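Local coordinates for MexT protein (Pseudomonas aeruginosa, PDB 6L33) that activates transcription of the MexEF-OprN efflux pump genes, probably by binding DNA as a LysR-type regulator, of which this chain is the regulatory domain, at residues Pro25-Arg28 against Arg29-Glu33; Ile84-Ala87 against Asp88-Gly92; Asp118-Leu121 against Glu122-Arg126; Pro193-Arg196 against Trp197-Ser200. All coordinates share one frame; numbering follows the deposited sequence.

Interaction 1. Residues Pro25-Arg28 against Arg29-Glu33; sequences PLLR and RLRAE
L26 and L30 meet one helical turn apart on helix 18-33, the connection of a beta-alpha-beta unit between strands 9-14 and 38-43. The touching branch of L30 is CD2, which lies 3.5 Å from CG of L26, a little inside the usual carbon-carbon separation. CD1 of L26 is almost as near to it, and the two leucines meet at a slant. The same methyl, L30 CD2, also stands 3.0 Å from the carbonyl O of L26, so it is wedged between that oxygen and the isobutyl group.

A quite different pairing occupies the next position round the helix. R31 starts out extended, with CG opposite its backbone N (chi1 -171°), and then bends at chi3, which folds the guanidinium back towards L27. NH2 of R31 comes within 3.5 Å of L27 CD1, and that methyl sits in the guanidinium plane, at its edge. L27 O lies instead over one face, displaced towards the rim.

Main-chain bonds fix this spacing: L30 N gives a nearly straight bond of 3.3 Å to L26 O, and R31 N and A32 N repeat the i to i+4 pattern with L27 O and R28 O. Further out, helix 193-203 covers the leucine side, with I202 against L26 and both W197 and R201 against L30. The L27-R31 flank faces the second subunit: L132 of that subunit packs on L27, and I149 of the same subunit on R31. At the exposed end of the contact, A32 CB rests 3.4 Å from R28 O.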
loop_
_atom_site.group_PDB
_atom_site.type_symbol
_atom_site.label_atom_id
_atom_site.label_comp_id
_atom_site.label_asym_id
_atom_site.label_seq_id
_atom_site.Cartn_x
_atom_site.Cartn_y
_atom_site.Cartn_z
ATOM N N PRO B 25 -9.786 -15.737 0.643
ATOM C CA PRO B 25 -10.177 -17.092 0.224
ATOM C C PRO B 25 -9.007 -17.916 -0.277
ATOM O O PRO B 25 -8.999 -19.139 -0.093
ATOM C CB PRO B 25 -11.206 -16.840 -0.885
ATOM C CG PRO B 25 -10.823 -15.534 -1.443
ATOM C CD PRO B 25 -10.372 -14.727 -0.263
ATOM N N LEU B 26 -8.012 -17.281 -0.898
ATOM C CA LEU B 26 -6.858 -18.019 -1.392
ATOM C C LEU B 26 -6.071 -18.636 -0.242
ATOM O O LEU B 26 -5.772 -19.834 -0.253
ATOM C CB LEU B 26 -5.968 -17.098 -2.222
ATOM C CG LEU B 26 -4.674 -17.727 -2.730
ATOM C CD1 LEU B 26 -4.917 -18.518 -4.012
ATOM C CD2 LEU B 26 -3.601 -16.672 -2.922
ATOM N N LEU B 27 -5.742 -17.826 0.769
ATOM C CA LEU B 27 -4.961 -18.307 1.906
ATOM C C LEU B 27 -5.574 -19.551 2.533
ATOM O O LEU B 27 -4.855 -20.474 2.935
ATOM C CB LEU B 27 -4.838 -17.208 2.958
ATOM C CG LEU B 27 -3.533 -16.419 3.011
ATOM C CD1 LEU B 27 -3.466 -15.649 4.313
ATOM C CD2 LEU B 27 -2.318 -17.315 2.850
ATOM N N ARG B 28 -6.904 -19.591 2.631
ATOM C CA ARG B 28 -7.565 -20.733 3.252
ATOM C C ARG B 28 -7.354 -22.014 2.454
ATOM O O ARG B 28 -7.228 -23.093 3.045
ATOM C CB ARG B 28 -9.057 -20.442 3.418
ATOM C CG ARG B 28 -9.358 -19.318 4.395
ATOM C CD ARG B 28 -10.855 -19.138 4.592
ATOM N NE ARG B 28 -11.446 -18.279 3.569
ATOM C CZ ARG B 28 -11.854 -17.033 3.787
ATOM N NH1 ARG B 28 -11.736 -16.495 4.993
ATOM N NH2 ARG B 28 -12.382 -16.323 2.798
ATOM N N ARG B 29 -7.300 -21.919 1.124
ATOM C CA ARG B 29 -7.135 -23.117 0.307
ATOM C C ARG B 29 -5.732 -23.698 0.454
ATOM O O ARG B 29 -5.574 -24.900 0.707
ATOM C CB ARG B 29 -7.444 -22.806 -1.159
ATOM C CG ARG B 29 -7.588 -24.042 -2.053
ATOM C CD ARG B 29 -8.195 -25.218 -1.293
ATOM N NE ARG B 29 -9.084 -26.036 -2.117
ATOM C CZ ARG B 29 -8.677 -27.035 -2.893
ATOM N NH1 ARG B 29 -7.390 -27.343 -2.963
ATOM N NH2 ARG B 29 -9.557 -27.727 -3.603
ATOM N N LEU B 30 -4.699 -22.864 0.298
ATOM C CA LEU B 30 -3.332 -23.363 0.420
ATOM C C LEU B 30 -3.072 -23.919 1.813
ATOM O O LEU B 30 -2.370 -24.924 1.970
ATOM C CB LEU B 30 -2.323 -22.261 0.094
ATOM C CG LEU B 30 -2.214 -21.726 -1.338
ATOM C CD1 LEU B 30 -2.387 -22.818 -2.359
ATOM C CD2 LEU B 30 -3.212 -20.648 -1.588
ATOM N N ARG B 31 -3.635 -23.278 2.838
ATOM C CA ARG B 31 -3.463 -23.756 4.205
ATOM C C ARG B 31 -4.072 -25.140 4.389
ATOM O O ARG B 31 -3.452 -26.026 4.991
ATOM C CB ARG B 31 -4.091 -22.759 5.177
ATOM C CG ARG B 31 -3.799 -23.014 6.643
ATOM C CD ARG B 31 -4.324 -21.859 7.477
ATOM N NE ARG B 31 -3.986 -20.576 6.866
ATOM C CZ ARG B 31 -4.801 -19.528 6.824
ATOM N NH1 ARG B 31 -6.013 -19.605 7.357
ATOM N NH2 ARG B 31 -4.406 -18.402 6.244
ATOM N N ALA B 32 -5.281 -25.349 3.861
ATOM C CA ALA B 32 -5.994 -26.600 4.100
ATOM C C ALA B 32 -5.331 -27.773 3.389
ATOM O O ALA B 32 -5.321 -28.895 3.910
ATOM C CB ALA B 32 -7.452 -26.460 3.663
ATOM N N GLU B 33 -4.772 -27.546 2.200
ATOM C CA GLU B 33 -4.203 -28.642 1.428
ATOM C C GLU B 33 -2.682 -28.695 1.465
ATOM O O GLU B 33 -2.112 -29.762 1.213
ATOM C CB GLU B 33 -4.681 -28.573 -0.030
ATOM C CG GLU B 33 -3.995 -27.532 -0.894
ATOM C CD GLU B 33 -4.323 -27.705 -2.368
ATOM O OE1 GLU B 33 -5.166 -26.942 -2.887
ATOM O OE2 GLU B 33 -3.742 -28.607 -3.006
#

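Interaction 2. Residues Ile84-Ala87 against Asp88-Gly92; sequences ILRA and DSAPG
R86 and D88 both place CG between their own backbone N and carbonyl carbon (chi1 56° and 65°), the crowded position, and this turns the two side chains towards each other across the single residue that separates them. R86 then bends at chi3 and brings the edge of its guanidinium up to the carboxylate, the two planes lying 30° apart.

The result is a salt bridge carried by a single hydrogen bond. NH1 of R86 donates to OD2 of D88 at 3.2 Å, with the acceptor in the guanidinium plane and approached through its syn lone pair. Beside this bond the second oxygen, D88 OD1, touches the aliphatic part of the arginine, 3.0 Å from R86 CD. OD2 has a further donor: the backbone N of A90 reaches it at 3.1 Å from the anti side and somewhat out of the carboxylate plane. That bond closes an Asx turn, by which the chain leaves strand 82-86.

Water 1 extends the arrangement. It lies in the guanidinium plane, 3.2 Å from R86 NH1, and 3.0 Å from the carbonyl O of G92. The modelled approach of R86 NH2 to G92 O is too short to be trusted.

Each charged group has another ionic partner, giving the order E170-R86-D88-R102, with E170 on NH2 of R86 and R102 on OD1 of D88. R168 bonds to the carbonyls of D88 and A90 but also brings a like charge near R86. On balance the alternating charges probably favour the ionised forms of both residues and limit rotation of either side chain.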
loop_
_atom_site.group_PDB
_atom_site.type_symbol
_atom_site.label_atom_id
_atom_site.label_comp_id
_atom_site.label_asym_id
_atom_site.label_seq_id
_atom_site.Cartn_x
_atom_site.Cartn_y
_atom_site.Cartn_z
ATOM N N ILE B 84 -15.123 7.411 -12.499
ATOM C CA ILE B 84 -14.887 8.609 -11.703
ATOM C C ILE B 84 -15.358 8.338 -10.286
ATOM O O ILE B 84 -16.417 7.740 -10.074
ATOM C CB ILE B 84 -15.617 9.831 -12.295
ATOM C CG1 ILE B 84 -15.145 10.110 -13.719
ATOM C CG2 ILE B 84 -15.411 11.057 -11.415
ATOM C CD1 ILE B 84 -13.659 10.015 -13.892
ATOM N N LEU B 85 -14.569 8.775 -9.310
ATOM C CA LEU B 85 -14.931 8.697 -7.904
ATOM C C LEU B 85 -15.029 10.110 -7.353
ATOM O O LEU B 85 -14.128 10.927 -7.573
ATOM C CB LEU B 85 -13.899 7.891 -7.112
ATOM C CG LEU B 85 -14.179 6.408 -6.862
ATOM C CD1 LEU B 85 -14.690 5.715 -8.110
ATOM C CD2 LEU B 85 -12.914 5.736 -6.366
ATOM N N ARG B 86 -16.118 10.405 -6.652
ATOM C CA ARG B 86 -16.263 11.706 -6.023
ATOM C C ARG B 86 -16.928 11.543 -4.666
ATOM O O ARG B 86 -17.539 10.514 -4.366
ATOM C CB ARG B 86 -17.053 12.685 -6.903
ATOM C CG ARG B 86 -18.434 12.222 -7.329
ATOM C CD ARG B 86 -19.324 13.437 -7.534
ATOM N NE ARG B 86 -20.163 13.351 -8.716
ATOM C CZ ARG B 86 -20.964 14.328 -9.128
ATOM N NH1 ARG B 86 -21.025 15.472 -8.456
ATOM N NH2 ARG B 86 -21.697 14.163 -10.216
ATOM N N ALA B 87 -16.788 12.582 -3.841
ATOM C CA ALA B 87 -17.298 12.567 -2.481
ATOM C C ALA B 87 -18.205 13.745 -2.161
ATOM O O ALA B 87 -18.716 13.820 -1.039
ATOM C CB ALA B 87 -16.135 12.540 -1.477
ATOM N N ASP B 88 -18.414 14.666 -3.099
ATOM C CA ASP B 88 -19.277 15.805 -2.846
ATOM C C ASP B 88 -20.743 15.391 -2.947
ATOM O O ASP B 88 -21.078 14.270 -3.338
ATOM C CB ASP B 88 -18.971 16.939 -3.823
ATOM C CG ASP B 88 -19.284 16.568 -5.256
ATOM O OD1 ASP B 88 -18.512 15.787 -5.847
ATOM O OD2 ASP B 88 -20.304 17.050 -5.790
ATOM N N SER B 89 -21.628 16.323 -2.596
ATOM C CA SER B 89 -23.057 16.052 -2.527
ATOM C C SER B 89 -23.845 16.745 -3.630
ATOM O O SER B 89 -25.080 16.748 -3.585
ATOM C CB SER B 89 -23.603 16.464 -1.157
ATOM O OG SER B 89 -23.204 17.785 -0.827
ATOM N N ALA B 90 -23.170 17.326 -4.616
ATOM C CA ALA B 90 -23.869 18.050 -5.672
ATOM C C ALA B 90 -24.644 17.073 -6.550
ATOM O O ALA B 90 -24.101 16.037 -6.947
ATOM C CB ALA B 90 -22.882 18.853 -6.516
ATOM N N PRO B 91 -25.902 17.362 -6.874
ATOM C CA PRO B 91 -26.675 16.436 -7.705
ATOM C C PRO B 91 -26.184 16.438 -9.143
ATOM O O PRO B 91 -25.620 17.419 -9.633
ATOM C CB PRO B 91 -28.101 16.985 -7.605
ATOM C CG PRO B 91 -27.895 18.456 -7.421
ATOM C CD PRO B 91 -26.669 18.576 -6.543
ATOM N N GLY B 92 -26.401 15.320 -9.815
ATOM C CA GLY B 92 -26.104 15.249 -11.235
ATOM C C GLY B 92 -24.709 14.734 -11.518
ATOM O O GLY B 92 -23.781 14.879 -10.722
HETATM O O HOH W 1 -22.678 17.589 -10.126
#

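Interaction 3. Residues Asp118-Leu121 against Glu122-Arg126; sequences DEEL and EKFGR
L121 and R126 meet where helix 116-123 ends in a Schellman motif, and here the contact is compact. L121 O takes two backbone donors, F124 N at 3.1 Å and R126 N at 2.9 Å, which arrive from opposite faces of the carbonyl plane. R126 N to L121 O is the outer, i to i+5 bond of the motif, and G125 N to E122 O the inner, i to i+3 one. G125 allows the turn by adopting a positive phi of 73°. The reversal also brings CB of L121 and CB of R126 near each other. Water 2 lies 2.8 Å from D118 O and 3.0 Å from R126 O, within bonding distance of both carbonyls.

The E120-K123-F124 flank is looser and more exposed. E120 leaves the backbone with CG anti to N (chi1 -177°) and bends at chi2, which carries its carboxylate forward along the helix. OE1 then lies 3.5 Å from CE2 of F124, in the ring plane and at its edge, where the ring hydrogens carry slight positive charge. OE2 of E120 touches the aliphatic chain of K123, 3.4 Å from CD, but the ammonium NZ stays 5.1 Å from that oxygen, so no salt bridge forms and any attraction is probably weak.

The L121 side chain packs on L96 and C100 of helix 96-101. R126 lies over the same two residues and bonds through NH2 to D97. D118, bound to G115 N and R128, has a sulfate about 5 Å from its side chain. Helix 116-123 is the connection of the beta-alpha-beta unit between strands 103-107 and 129-134, with helix 96-101 against its C-terminal end.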
loop_
_atom_site.group_PDB
_atom_site.type_symbol
_atom_site.label_atom_id
_atom_site.label_comp_id
_atom_site.label_asym_id
_atom_site.label_seq_id
_atom_site.Cartn_x
_atom_site.Cartn_y
_atom_site.Cartn_z
ATOM N N ASP B 118 -4.573 12.943 -18.463
ATOM C CA ASP B 118 -3.981 14.194 -18.923
ATOM C C ASP B 118 -3.503 14.080 -20.363
ATOM O O ASP B 118 -3.632 15.027 -21.148
ATOM C CB ASP B 118 -2.828 14.586 -18.003
ATOM C CG ASP B 118 -3.245 14.648 -16.548
ATOM O OD1 ASP B 118 -3.893 15.641 -16.165
ATOM O OD2 ASP B 118 -2.933 13.702 -15.794
ATOM N N GLU B 119 -2.944 12.923 -20.727
ATOM C CA GLU B 119 -2.524 12.697 -22.105
ATOM C C GLU B 119 -3.715 12.760 -23.054
ATOM O O GLU B 119 -3.628 13.358 -24.132
ATOM C CB GLU B 119 -1.810 11.347 -22.206
ATOM C CG GLU B 119 -1.288 10.988 -23.586
ATOM C CD GLU B 119 -0.579 9.643 -23.601
ATOM O OE1 GLU B 119 0.202 9.371 -22.664
ATOM O OE2 GLU B 119 -0.807 8.856 -24.544
ATOM N N GLU B 120 -4.846 12.173 -22.655
ATOM C CA GLU B 120 -6.026 12.177 -23.514
ATOM C C GLU B 120 -6.659 13.561 -23.593
ATOM O O GLU B 120 -7.074 13.996 -24.675
ATOM C CB GLU B 120 -7.038 11.148 -23.011
ATOM C CG GLU B 120 -8.281 11.012 -23.881
ATOM C CD GLU B 120 -7.991 10.454 -25.267
ATOM O OE1 GLU B 120 -8.885 10.540 -26.137
ATOM O OE2 GLU B 120 -6.881 9.924 -25.490
ATOM N N LEU B 121 -6.747 14.267 -22.462
ATOM C CA LEU B 121 -7.327 15.608 -22.469
ATOM C C LEU B 121 -6.498 16.566 -23.316
ATOM O O LEU B 121 -7.049 17.449 -23.985
ATOM C CB LEU B 121 -7.453 16.139 -21.041
ATOM C CG LEU B 121 -8.534 15.513 -20.158
ATOM C CD1 LEU B 121 -8.506 16.125 -18.763
ATOM C CD2 LEU B 121 -9.908 15.670 -20.795
ATOM N N GLU B 122 -5.171 16.405 -23.299
ATOM C CA GLU B 122 -4.302 17.276 -24.083
ATOM C C GLU B 122 -4.586 17.161 -25.575
ATOM O O GLU B 122 -4.459 18.149 -26.307
ATOM C CB GLU B 122 -2.836 16.945 -23.800
ATOM C CG GLU B 122 -1.841 17.927 -24.403
ATOM C CD GLU B 122 -1.462 17.582 -25.835
ATOM O OE1 GLU B 122 -1.670 16.420 -26.246
ATOM O OE2 GLU B 122 -0.960 18.474 -26.550
ATOM N N LYS B 123 -4.965 15.969 -26.040
ATOM C CA LYS B 123 -5.271 15.789 -27.456
ATOM C C LYS B 123 -6.366 16.736 -27.918
ATOM O O LYS B 123 -6.366 17.169 -29.076
ATOM C CB LYS B 123 -5.677 14.341 -27.719
ATOM C CG LYS B 123 -4.559 13.349 -27.483
ATOM C CD LYS B 123 -5.050 11.921 -27.577
ATOM C CE LYS B 123 -3.923 10.956 -27.272
ATOM N NZ LYS B 123 -2.694 11.325 -28.031
ATOM N N PHE B 124 -7.291 17.085 -27.029
ATOM C CA PHE B 124 -8.408 17.954 -27.360
ATOM C C PHE B 124 -8.230 19.367 -26.826
ATOM O O PHE B 124 -9.199 20.131 -26.787
ATOM C CB PHE B 124 -9.706 17.347 -26.833
ATOM C CG PHE B 124 -10.051 16.028 -27.466
ATOM C CD1 PHE B 124 -10.790 15.981 -28.635
ATOM C CD2 PHE B 124 -9.630 14.838 -26.899
ATOM C CE1 PHE B 124 -11.108 14.773 -29.225
ATOM C CE2 PHE B 124 -9.943 13.624 -27.485
ATOM C CZ PHE B 124 -10.685 13.593 -28.649
ATOM N N GLY B 125 -7.016 19.731 -26.416
ATOM C CA GLY B 125 -6.765 21.069 -25.922
ATOM C C GLY B 125 -7.327 21.361 -24.550
ATOM O O GLY B 125 -7.524 22.531 -24.212
ATOM N N ARG B 126 -7.594 20.333 -23.751
ATOM C CA ARG B 126 -8.111 20.488 -22.401
ATOM C C ARG B 126 -7.075 20.028 -21.384
ATOM O O ARG B 126 -6.138 19.290 -21.704
ATOM C CB ARG B 126 -9.412 19.697 -22.211
ATOM C CG ARG B 126 -10.516 20.051 -23.197
ATOM C CD ARG B 126 -11.003 21.478 -23.000
ATOM N NE ARG B 126 -11.847 21.620 -21.817
ATOM C CZ ARG B 126 -13.166 21.445 -21.813
ATOM N NH1 ARG B 126 -13.799 21.116 -22.930
ATOM N NH2 ARG B 126 -13.851 21.598 -20.689
HETATM O O HOH W 2 -3.887 17.743 -20.449
#

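Interaction 4. Residues Pro193-Arg196 against Trp197-Ser200; sequences PAER and WLRS
R199 folds back over the turn that begins at E195, its guanidinium lying above the main chain with E195 O 3.6 Å from the plane, offset toward the rim, and R196 CA over the same face. A bend at chi3 (-55°) produces this lid-like placement. NH1 rests 3.6 Å from E195 CB, and water 3, in the guanidinium plane, joins R199 NH1 (2.8 Å) to E195 OE2 (3.1 Å). The water links the two charged groups, whose own nearest atoms, E195 OE2 and R199 NH1, are 5.0 Å apart.

W197 is turned differently. Its indole presents an edge to A194 O, while CB is packed 3.2 Å from P193 O. R196 crosses it at about a right angle, the guanidinium and ring planes 55° apart, so the pair is not stacked. L198 runs alongside E195 and points the same way.

Outside the turn, E195 bonds to S59, W197 NE1 to E33, and R199 to Q189 O, with R199 also in a cation-pi contact with W185. L198 meets F10 and I12 of strand 9-14 and V60 of strand 60-62. This is the amphipathic helix 193-203 packed across the mixed sheet that contains those strands, in a LysR substrate-binding, periplasmic-binding-protein-like domain.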
loop_
_atom_site.group_PDB
_atom_site.type_symbol
_atom_site.label_atom_id
_atom_site.label_comp_id
_atom_site.label_asym_id
_atom_site.label_seq_id
_atom_site.Cartn_x
_atom_site.Cartn_y
_atom_site.Cartn_z
ATOM N N PRO B 193 5.694 -27.750 -12.032
ATOM C CA PRO B 193 4.447 -28.257 -11.438
ATOM C C PRO B 193 4.041 -27.500 -10.190
ATOM O O PRO B 193 2.844 -27.264 -9.978
ATOM C CB PRO B 193 4.770 -29.728 -11.130
ATOM C CG PRO B 193 6.084 -30.005 -11.798
ATOM C CD PRO B 193 6.801 -28.705 -11.881
ATOM N N ALA B 194 5.005 -27.117 -9.350
ATOM C CA ALA B 194 4.678 -26.346 -8.156
ATOM C C ALA B 194 4.116 -24.979 -8.523
ATOM O O ALA B 194 3.200 -24.477 -7.861
ATOM C CB ALA B 194 5.914 -26.201 -7.269
ATOM N N GLU B 195 4.645 -24.367 -9.583
ATOM C CA GLU B 195 4.131 -23.073 -10.019
ATOM C C GLU B 195 2.811 -23.218 -10.767
ATOM O O GLU B 195 1.897 -22.409 -10.573
ATOM C CB GLU B 195 5.171 -22.362 -10.882
ATOM C CG GLU B 195 6.415 -21.962 -10.113
ATOM C CD GLU B 195 6.113 -21.010 -8.972
ATOM O OE1 GLU B 195 6.786 -21.104 -7.924
ATOM O OE2 GLU B 195 5.200 -20.170 -9.124
ATOM N N ARG B 196 2.694 -24.234 -11.629
ATOM C CA ARG B 196 1.402 -24.540 -12.235
ATOM C C ARG B 196 0.340 -24.741 -11.164
ATOM O O ARG B 196 -0.806 -24.302 -11.315
ATOM C CB ARG B 196 1.513 -25.788 -13.117
ATOM C CG ARG B 196 0.192 -26.521 -13.357
ATOM C CD ARG B 196 0.015 -27.732 -12.437
ATOM N NE ARG B 196 -1.368 -28.205 -12.428
ATOM C CZ ARG B 196 -1.874 -29.026 -11.513
ATOM N NH1 ARG B 196 -1.115 -29.472 -10.522
ATOM N NH2 ARG B 196 -3.144 -29.401 -11.589
ATOM N N TRP B 197 0.714 -25.402 -10.069
ATOM C CA TRP B 197 -0.222 -25.652 -8.982
ATOM C C TRP B 197 -0.652 -24.351 -8.315
ATOM O O TRP B 197 -1.845 -24.132 -8.073
ATOM C CB TRP B 197 0.417 -26.601 -7.970
ATOM C CG TRP B 197 -0.406 -26.842 -6.760
ATOM C CD1 TRP B 197 -1.450 -27.711 -6.639
ATOM C CD2 TRP B 197 -0.254 -26.214 -5.485
ATOM N NE1 TRP B 197 -1.959 -27.661 -5.366
ATOM C CE2 TRP B 197 -1.243 -26.747 -4.637
ATOM C CE3 TRP B 197 0.621 -25.248 -4.979
ATOM C CZ2 TRP B 197 -1.380 -26.351 -3.313
ATOM C CZ3 TRP B 197 0.483 -24.856 -3.665
ATOM C CH2 TRP B 197 -0.503 -25.413 -2.845
ATOM N N LEU B 198 0.305 -23.471 -8.017
ATOM C CA LEU B 198 -0.033 -22.194 -7.396
ATOM C C LEU B 198 -0.927 -21.361 -8.306
ATOM O O LEU B 198 -1.934 -20.798 -7.862
ATOM C CB LEU B 198 1.241 -21.426 -7.044
ATOM C CG LEU B 198 1.047 -19.982 -6.576
ATOM C CD1 LEU B 198 0.159 -19.932 -5.343
ATOM C CD2 LEU B 198 2.390 -19.325 -6.305
ATOM N N ARG B 199 -0.577 -21.282 -9.593
ATOM C CA ARG B 199 -1.364 -20.482 -10.527
ATOM C C ARG B 199 -2.771 -21.042 -10.689
ATOM O O ARG B 199 -3.745 -20.282 -10.751
ATOM C CB ARG B 199 -0.653 -20.402 -11.878
ATOM C CG ARG B 199 0.712 -19.736 -11.810
ATOM C CD ARG B 199 1.199 -19.320 -13.186
ATOM N NE ARG B 199 1.209 -20.435 -14.125
ATOM C CZ ARG B 199 2.266 -21.205 -14.363
ATOM N NH1 ARG B 199 3.409 -20.985 -13.724
ATOM N NH2 ARG B 199 2.181 -22.198 -15.239
ATOM N N SER B 200 -2.902 -22.370 -10.759
ATOM C CA SER B 200 -4.234 -22.961 -10.826
ATOM C C SER B 200 -5.022 -22.686 -9.552
ATOM O O SER B 200 -6.255 -22.593 -9.593
ATOM C CB SER B 200 -4.141 -24.465 -11.091
ATOM O OG SER B 200 -3.535 -25.149 -10.007
HETATM O O HOH W 3 4.512 -19.190 -11.951
#

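How the interactions relate
Interactions 1 and 4 form one neighbourhood, their centres about 14 Å apart: helices 18-33 and 193-203 are joined directly, with E33 OE2 3.1 Å from W197 NE1, a probable hydrogen bond, beside the L30-W197 packing. Interaction 2 starts on a strand of the other mixed sheet, and interaction 3 lies on a helix connecting two of its strands; their centres are about 23 Å apart and their nearest atoms about 9 Å, without touching. The two pairs are far from each other, with about 46 Å between the centres of interactions 1 and 3, on opposite sides of the chain's centre. The sulfate near interaction 3 probably came from the crystallisation liquor and does not establish an effector site.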